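Local coordinates for metallo-beta-lactamase family protein (Staphylococcus aureus, PDB 3R2U) that is probably a metal-dependent hydrolase or dioxygenase of the metallo-beta-lactamase superfamily, with an iron(III) ion bound in its lactamase-like domain, at residues D169-G174 with K201-I206; G174-P179 with T243-S248. All blocks are in the same frame, centred on the assembly; numbering follows the deposited sequence.

Interaction 1: D169-G174 with K201-I206; sequences DFIFVG and KSIESI. With FE (Fe (III) ion), chain E.
Phe170 points its ring from the loop 169-174 at helix 191-206, where Ser202, Ile203 and Ile206 receive it. CG lies anti to the backbone N (chi1 162°), which sends the ring out toward the helix. The far end of the ring does the touching. Phe170 CE1 meets Ile203 CD1 at 3.5 Å. Phe170 CE1 also lies 3.6 Å from Ser202 CB, and Phe170 CZ comes close to Ser202 O. Ile206 meets the ring at its CE2 edge: its CG1 lies near the ring plane, 4.0 Å from Phe170 CE2. One face of the ring is covered from within the loop, by Ile171 CG1 over its centre. Ile171 also reaches the helix itself, with Ile171 CD1 4.0 Å from Ile206 CG2 and CG1 against Ile203 CD1.

The loop follows strand 164-168, and its first residue is a metal ligand, an arrangement of the metallo-beta-lactamase fold. Asp169 OD2 binds the iron(III) ion at 2.2 Å, beside His80, His143 and three waters. Asp169 OD1 is hydrogen-bonded to His219 ND1, and lies in plane at the edge of the Phe172 ring. The helix side has its own polar bonds. Ser202 O accepts from Ser205 OG at 2.8 Å and from Ile206 N, both from the same face of its carbonyl plane. Ser202 OG is hydrogen-bonded to Pro141 O, and the residue turns its CB, not its hydroxyl, to the Phe170 ring.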
loop_
_atom_site.group_PDB
_atom_site.type_symbol
_atom_site.label_atom_id
_atom_site.label_comp_id
_atom_site.label_asym_id
_atom_site.label_seq_id
_atom_site.Cartn_x
_atom_site.Cartn_y
_atom_site.Cartn_z
ATOM N N ASP A 169 -18.213 27.990 -3.077
ATOM C CA ASP A 169 -17.349 29.064 -2.645
ATOM C C ASP A 169 -18.144 30.320 -2.283
ATOM O O ASP A 169 -17.590 31.429 -2.228
ATOM C CB ASP A 169 -16.282 29.358 -3.711
ATOM C CG ASP A 169 -15.252 28.242 -3.834
ATOM O OD1 ASP A 169 -15.211 27.342 -2.974
ATOM O OD2 ASP A 169 -14.472 28.265 -4.786
ATOM N N PHE A 170 -19.442 30.144 -2.020
ATOM C CA PHE A 170 -20.323 31.234 -1.605
ATOM C C PHE A 170 -20.083 31.516 -0.115
ATOM O O PHE A 170 -19.632 32.603 0.249
ATOM C CB PHE A 170 -21.782 30.868 -1.947
ATOM C CG PHE A 170 -22.823 31.678 -1.225
ATOM C CD1 PHE A 170 -22.710 33.050 -1.112
ATOM C CD2 PHE A 170 -23.969 31.062 -0.730
ATOM C CE1 PHE A 170 -23.695 33.800 -0.456
ATOM C CE2 PHE A 170 -24.956 31.799 -0.072
ATOM C CZ PHE A 170 -24.815 33.176 0.065
ATOM N N ILE A 171 -20.346 30.522 0.737
ATOM C CA ILE A 171 -20.091 30.634 2.179
ATOM C C ILE A 171 -19.073 29.599 2.646
ATOM O O ILE A 171 -19.251 28.389 2.405
ATOM C CB ILE A 171 -21.358 30.391 3.015
ATOM C CG1 ILE A 171 -22.446 31.423 2.666
ATOM C CG2 ILE A 171 -21.022 30.490 4.520
ATOM C CD1 ILE A 171 -23.755 31.140 3.339
ATOM N N PHE A 172 -18.016 30.067 3.319
ATOM C CA PHE A 172 -17.014 29.171 3.905
ATOM C C PHE A 172 -17.214 29.162 5.395
ATOM O O PHE A 172 -18.054 29.909 5.921
ATOM C CB PHE A 172 -15.587 29.644 3.642
ATOM C CG PHE A 172 -15.220 29.709 2.196
ATOM C CD1 PHE A 172 -15.320 28.584 1.394
ATOM C CD2 PHE A 172 -14.711 30.879 1.649
ATOM C CE1 PHE A 172 -14.951 28.629 0.056
ATOM C CE2 PHE A 172 -14.333 30.941 0.313
ATOM C CZ PHE A 172 -14.467 29.826 -0.489
ATOM N N VAL A 173 -16.470 28.304 6.085
ATOM C CA VAL A 173 -16.492 28.332 7.525
ATOM C C VAL A 173 -15.651 29.530 7.899
ATOM O O VAL A 173 -14.461 29.559 7.629
ATOM C CB VAL A 173 -15.891 27.085 8.158
ATOM C CG1 VAL A 173 -15.798 27.270 9.671
ATOM C CG2 VAL A 173 -16.712 25.860 7.795
ATOM N N GLY A 174 -16.279 30.545 8.458
ATOM C CA GLY A 174 -15.563 31.736 8.898
ATOM C C GLY A 174 -15.372 32.847 7.866
ATOM O O GLY A 174 -14.849 33.893 8.200
ATOM N N LYS A 201 -26.291 40.673 -1.732
ATOM C CA LYS A 201 -27.679 40.248 -1.891
ATOM C C LYS A 201 -27.829 38.753 -1.658
ATOM O O LYS A 201 -28.838 38.321 -1.124
ATOM C CB LYS A 201 -28.234 40.599 -3.275
ATOM C CG LYS A 201 -28.351 42.088 -3.567
ATOM C CD LYS A 201 -29.090 42.320 -4.908
ATOM C CE LYS A 201 -29.253 43.799 -5.268
ATOM N NZ LYS A 201 -30.213 44.498 -4.350
ATOM N N SER A 202 -26.849 37.950 -2.075
ATOM C CA SER A 202 -26.943 36.503 -1.851
ATOM C C SER A 202 -26.889 36.199 -0.366
ATOM O O SER A 202 -27.620 35.337 0.124
ATOM C CB SER A 202 -25.861 35.745 -2.604
ATOM O OG SER A 202 -26.027 35.890 -4.006
ATOM N N ILE A 203 -26.032 36.913 0.363
ATOM C CA ILE A 203 -25.934 36.718 1.800
ATOM C C ILE A 203 -27.270 37.095 2.460
ATOM O O ILE A 203 -27.777 36.361 3.319
ATOM C CB ILE A 203 -24.754 37.529 2.427
ATOM C CG1 ILE A 203 -23.405 36.954 2.018
ATOM C CG2 ILE A 203 -24.841 37.517 3.949
ATOM C CD1 ILE A 203 -23.115 35.518 2.590
ATOM N N GLU A 204 -27.825 38.224 2.026
ATOM C CA GLU A 204 -29.104 38.736 2.511
ATOM C C GLU A 204 -30.196 37.674 2.386
ATOM O O GLU A 204 -30.909 37.399 3.339
ATOM C CB GLU A 204 -29.493 40.000 1.710
ATOM C CG GLU A 204 -30.762 40.715 2.183
ATOM C CD GLU A 204 -31.057 41.999 1.398
ATOM O OE1 GLU A 204 -31.673 42.915 1.979
ATOM O OE2 GLU A 204 -30.668 42.107 0.211
ATOM N N SER A 205 -30.304 37.074 1.206
ATOM C CA SER A 205 -31.318 36.047 0.937
ATOM C C SER A 205 -31.102 34.770 1.788
ATOM O O SER A 205 -32.044 34.217 2.334
ATOM C CB SER A 205 -31.372 35.703 -0.557
ATOM O OG SER A 205 -30.172 35.068 -0.972
ATOM N N ILE A 206 -29.862 34.362 1.996
ATOM C CA ILE A 206 -29.608 33.123 2.736
ATOM C C ILE A 206 -29.962 33.211 4.241
ATOM O O ILE A 206 -30.213 32.193 4.889
ATOM C CB ILE A 206 -28.138 32.658 2.553
ATOM C CG1 ILE A 206 -28.122 31.171 2.315
ATOM C CG2 ILE A 206 -27.235 33.137 3.702
ATOM C CD1 ILE A 206 -28.851 30.787 1.029
HETATM FE FE FE E . -14.316 28.901 -6.847
HETATM O O HOH W 1 -13.598 26.789 -7.327
HETATM O O HOH W 2 -14.117 29.566 -9.107
HETATM O O HOH W 3 -12.292 29.532 -6.460
#

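Interaction 2: G174-P179 with T243-S248; sequences GDIGRP and TNWAFS
Gly174 and Asn244 bring the two backbones close, with CA atoms 4.8 Å apart. Neither segment is a regular helix or strand. Asn244 is the first residue to leave helical angles after helix 237-243. Water 4 joins the backbones, donating to Gly174 O and Thr243 O and accepting from Trp245 N. Asn244 ND2 gives a hydrogen bond to Asp175 O (3.1 Å) from above the carbonyl plane and another to Glu240. Its OD1 accepts from Ala246 N, forming an Asx turn.

Asp175 OD1 accepts three hydrogen bonds. Trp245 NE1 reaches Asp175 OD1 at 3.0 Å from above the carboxylate plane; carboxylate and indole stand 90° apart. Trp245 CG sits between its backbone N and carbonyl carbon (chi1 73°), which lays one indole face on Ala246 CB. Arg178 NH1 makes a salt bridge to Asp175 OD1 at 2.7 Å, in the guanidinium plane, and Ile176 N is the third donor. Trp245 CZ2 also lies over one face of that guanidinium. Ile176 CD1 presses tightly on Ala246 CB, 3.5 Å away.

Helix 252-260 packs against Ile176 and Trp245, and Lys258 adds a cation-pi contact to the indole. Ile176 also touches helix 191-206, through Met199 and Ile203.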
loop_
_atom_site.group_PDB
_atom_site.type_symbol
_atom_site.label_atom_id
_atom_site.label_comp_id
_atom_site.label_asym_id
_atom_site.label_seq_id
_atom_site.Cartn_x
_atom_site.Cartn_y
_atom_site.Cartn_z
ATOM N N GLY A 174 -16.279 30.545 8.458
ATOM C CA GLY A 174 -15.563 31.736 8.898
ATOM C C GLY A 174 -15.372 32.847 7.866
ATOM O O GLY A 174 -14.849 33.893 8.200
ATOM N N ASP A 175 -15.759 32.624 6.611
ATOM C CA ASP A 175 -15.600 33.669 5.605
ATOM C C ASP A 175 -16.509 33.370 4.423
ATOM O O ASP A 175 -17.346 32.450 4.482
ATOM C CB ASP A 175 -14.114 33.762 5.171
ATOM C CG ASP A 175 -13.695 35.174 4.782
ATOM O OD1 ASP A 175 -14.510 35.933 4.219
ATOM O OD2 ASP A 175 -12.531 35.533 5.051
ATOM N N ILE A 176 -16.367 34.166 3.361
ATOM C CA ILE A 176 -17.155 34.002 2.151
ATOM C C ILE A 176 -16.234 34.190 0.947
ATOM O O ILE A 176 -15.136 34.737 1.067
ATOM C CB ILE A 176 -18.351 35.000 2.079
ATOM C CG1 ILE A 176 -17.855 36.450 2.044
ATOM C CG2 ILE A 176 -19.300 34.792 3.258
ATOM C CD1 ILE A 176 -18.956 37.507 1.787
ATOM N N GLY A 177 -16.687 33.725 -0.207
ATOM C CA GLY A 177 -15.915 33.832 -1.421
ATOM C C GLY A 177 -15.750 35.271 -1.859
ATOM O O GLY A 177 -16.490 36.135 -1.421
ATOM N N ARG A 178 -14.730 35.518 -2.672
ATOM C CA ARG A 178 -14.473 36.820 -3.243
ATOM C C ARG A 178 -14.742 36.657 -4.720
ATOM O O ARG A 178 -14.564 35.559 -5.259
ATOM C CB ARG A 178 -13.008 37.256 -3.043
ATOM C CG ARG A 178 -12.521 37.373 -1.563
ATOM C CD ARG A 178 -13.435 38.249 -0.754
ATOM N NE ARG A 178 -12.855 38.783 0.489
ATOM C CZ ARG A 178 -13.068 38.304 1.721
ATOM N NH1 ARG A 178 -13.834 37.246 1.938
ATOM N NH2 ARG A 178 -12.499 38.899 2.754
ATOM N N PRO A 179 -15.146 37.744 -5.404
ATOM C CA PRO A 179 -15.396 37.603 -6.836
ATOM C C PRO A 179 -14.145 37.200 -7.610
ATOM O O PRO A 179 -13.104 37.828 -7.445
ATOM C CB PRO A 179 -15.848 39.005 -7.255
ATOM C CG PRO A 179 -16.300 39.666 -5.987
ATOM C CD PRO A 179 -15.425 39.105 -4.923
ATOM N N THR A 243 -20.259 34.511 14.044
ATOM C CA THR A 243 -18.803 34.644 13.928
ATOM C C THR A 243 -18.224 35.057 12.563
ATOM O O THR A 243 -17.082 35.484 12.494
ATOM C CB THR A 243 -18.135 33.298 14.315
ATOM O OG1 THR A 243 -18.586 32.270 13.423
ATOM C CG2 THR A 243 -18.479 32.904 15.771
ATOM N N ASN A 244 -18.992 34.895 11.497
ATOM C CA ASN A 244 -18.564 35.237 10.128
ATOM C C ASN A 244 -18.904 36.698 9.835
ATOM O O ASN A 244 -20.085 37.059 9.803
ATOM C CB ASN A 244 -19.274 34.293 9.161
ATOM C CG ASN A 244 -18.805 34.415 7.712
ATOM O OD1 ASN A 244 -18.451 35.494 7.220
ATOM N ND2 ASN A 244 -18.858 33.290 7.004
ATOM N N TRP A 245 -17.878 37.529 9.608
ATOM C CA TRP A 245 -18.059 38.992 9.387
ATOM C C TRP A 245 -19.115 39.346 8.340
ATOM O O TRP A 245 -19.819 40.330 8.473
ATOM C CB TRP A 245 -16.744 39.660 8.968
ATOM C CG TRP A 245 -16.344 39.327 7.571
ATOM C CD1 TRP A 245 -15.604 38.262 7.162
ATOM C CD2 TRP A 245 -16.712 40.039 6.381
ATOM N NE1 TRP A 245 -15.472 38.269 5.797
ATOM C CE2 TRP A 245 -16.139 39.354 5.292
ATOM C CE3 TRP A 245 -17.468 41.189 6.133
ATOM C CZ2 TRP A 245 -16.292 39.784 3.976
ATOM C CZ3 TRP A 245 -17.623 41.619 4.821
ATOM C CH2 TRP A 245 -17.036 40.918 3.761
ATOM N N ALA A 246 -19.185 38.545 7.291
ATOM C CA ALA A 246 -20.086 38.787 6.174
ATOM C C ALA A 246 -21.542 38.861 6.600
ATOM O O ALA A 246 -22.325 39.539 5.979
ATOM C CB ALA A 246 -19.899 37.703 5.124
ATOM N N PHE A 247 -21.902 38.139 7.656
ATOM C CA PHE A 247 -23.277 38.127 8.153
ATOM C C PHE A 247 -23.658 39.273 9.082
ATOM O O PHE A 247 -24.843 39.470 9.340
ATOM C CB PHE A 247 -23.569 36.788 8.834
ATOM C CG PHE A 247 -23.676 35.662 7.876
ATOM C CD1 PHE A 247 -24.900 35.286 7.377
ATOM C CD2 PHE A 247 -22.543 35.004 7.429
ATOM C CE1 PHE A 247 -24.994 34.246 6.453
ATOM C CE2 PHE A 247 -22.631 33.969 6.513
ATOM C CZ PHE A 247 -23.866 33.591 6.030
ATOM N N SER A 248 -22.671 40.030 9.567
ATOM C CA SER A 248 -22.923 41.149 10.478
ATOM C C SER A 248 -22.759 42.508 9.827
ATOM O O SER A 248 -23.181 43.506 10.399
ATOM C CB SER A 248 -21.962 41.093 11.671
ATOM O OG SER A 248 -22.152 39.910 12.392
HETATM O O HOH W 4 -15.331 36.432 9.988
#

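The first segments of interactions 1 and 2 are consecutive parts of one loop after strand 164-168, and share Gly174. Interaction 1 is buried and apolar across its segments, and sets the start of the loop against helix 191-206. Interaction 2 is partly buried and more polar, with hydrogen bonds and a water joining the loop to the turn after helix 237-243. Their centres are 7 Å apart. Ile171 CD1 touches Phe247 CZ at 3.6 Å, and Phe170 O probably accepts a hydrogen bond from Gly177 N. Asp169, at the start of the first loop segment, binds the iron. In interaction 2 the nearest side-chain atom of Arg178 is about 9 Å from the bound iron(III) ion.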